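Side-chain contact in C-type lectin domain family 4 member F (PDB 6JJJ), which serves as a galactose- and fucose-binding receptor of Kupffer cells, recognises glycolipids and could take part in endocytosis: residues C128-V131 with D137-C140. Numbering follows the deposited sequence.
With CA (calcium ion), chain H.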
loop_
_atom_site.group_PDB
_atom_site.type_symbol
_atom_site.label_atom_id
_atom_site.label_comp_id
_atom_site.label_asym_id
_atom_site.label_seq_id
_atom_site.Cartn_x
_atom_site.Cartn_y
_atom_site.Cartn_z
ATOM N N CYS A 128 26.995 -13.815 13.855
ATOM C CA CYS A 128 25.827 -13.230 13.215
ATOM C C CYS A 128 26.117 -11.766 12.930
ATOM O O CYS A 128 26.868 -11.114 13.661
ATOM C CB CYS A 128 24.571 -13.378 14.086
ATOM S SG CYS A 128 23.974 -15.091 14.218
ATOM N N VAL A 129 25.535 -11.263 11.844
ATOM C CA VAL A 129 25.850 -9.939 11.324
ATOM C C VAL A 129 24.624 -9.043 11.406
ATOM O O VAL A 129 23.519 -9.454 11.040
ATOM C CB VAL A 129 26.357 -10.017 9.867
ATOM C CG1 VAL A 129 26.666 -8.630 9.333
ATOM C CG2 VAL A 129 27.572 -10.927 9.775
ATOM N N HIS A 130 24.825 -7.812 11.873
ATOM C CA HIS A 130 23.809 -6.768 11.809
ATOM C C HIS A 130 24.410 -5.553 11.110
ATOM O O HIS A 130 25.605 -5.518 10.798
ATOM C CB HIS A 130 23.275 -6.412 13.204
ATOM C CG HIS A 130 24.323 -5.936 14.162
ATOM N ND1 HIS A 130 24.166 -6.020 15.529
ATOM C CD2 HIS A 130 25.533 -5.364 13.959
ATOM C CE1 HIS A 130 25.236 -5.527 16.125
ATOM N NE2 HIS A 130 26.081 -5.120 15.196
ATOM N N VAL A 131 23.578 -4.539 10.871
ATOM C CA VAL A 131 23.996 -3.360 10.117
ATOM C C VAL A 131 23.501 -2.102 10.817
ATOM O O VAL A 131 22.312 -1.991 11.134
ATOM C CB VAL A 131 23.460 -3.396 8.670
ATOM C CG1 VAL A 131 24.030 -2.245 7.852
ATOM C CG2 VAL A 131 23.767 -4.736 8.021
ATOM N N ASP A 137 29.968 -8.390 12.763
ATOM C CA ASP A 137 29.604 -9.690 13.312
ATOM C C ASP A 137 29.328 -9.543 14.806
ATOM O O ASP A 137 29.961 -8.740 15.498
ATOM C CB ASP A 137 30.694 -10.729 13.042
ATOM C CG ASP A 137 31.969 -10.479 13.814
ATOM O OD1 ASP A 137 32.233 -9.328 14.215
ATOM O OD2 ASP A 137 32.715 -11.462 14.008
ATOM N N MET A 138 28.354 -10.304 15.299
ATOM C CA MET A 138 27.802 -10.072 16.626
ATOM C C MET A 138 27.396 -11.400 17.244
ATOM O O MET A 138 27.204 -12.400 16.549
ATOM C CB MET A 138 26.602 -9.114 16.546
ATOM C CG MET A 138 25.940 -8.801 17.866
ATOM S SD MET A 138 27.094 -8.002 19.003
ATOM C CE MET A 138 26.162 -8.056 20.528
ATOM N N ALA A 139 27.272 -11.396 18.569
ATOM C CA ALA A 139 26.779 -12.568 19.278
ATOM C C ALA A 139 25.333 -12.830 18.882
ATOM O O ALA A 139 24.480 -11.942 18.973
ATOM C CB ALA A 139 26.889 -12.361 20.787
ATOM N N CYS A 140 25.059 -14.052 18.423
ATOM C CA CYS A 140 23.746 -14.341 17.858
ATOM C C CYS A 140 22.648 -14.255 18.910
ATOM O O CYS A 140 21.527 -13.840 18.598
ATOM C CB CYS A 140 23.761 -15.719 17.196
ATOM S SG CYS A 140 24.949 -15.867 15.826
HETATM CA CA CA H . 32.103 -7.545 16.372
HETATM O O HOH W 1 32.555 -5.755 17.719
#
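The calcium-bearing beta hairpin of the C-type lectin domain, strands 128-131 and 135-138, is tied at its open end by a disulfide: C128 SG and C140 SG are 2.0 Å apart, with a dihedral of 98° about the S-S bond. Next to it C128 and M138 form an antiparallel hydrogen-bonded pair. C128 N meets M138 O at 3.1 Å, in the carbonyl plane with a C=O...N angle of 152°; the return pair, M138 N with C128 O, is modelled too short to be trusted in detail. V129 and D137 follow as a non-hydrogen-bonded pair, their CA atoms 4.3 Å apart, at the edge of a four-stranded antiparallel sheet. On the face M138 shares with C128, chi1 of 180° sets M138 CG opposite the backbone N and 3.8 Å from H130 CE1, and the chain then bends away; M138 CB makes a CH-pi contact 4.1 Å from the H130 ring centroid, offset toward the rim. The ring also meets Y144 edge-to-face, and its NE2 hydrogen-bonds N136 ND2, two contacts that would restrict its rotation. D137 binds calcium twice, through D137 O at 2.6 Å and D137 OD1 at 2.8 Å; D116, E126, N136 and a water O 2.3 Å from the calcium complete the site, while N117 N holds D137 OD2 by a hydrogen bond. D116 and N136-D137 belong to QPD and WND sequences, consistent with the principal sugar-binding calcium site of C-type lectins.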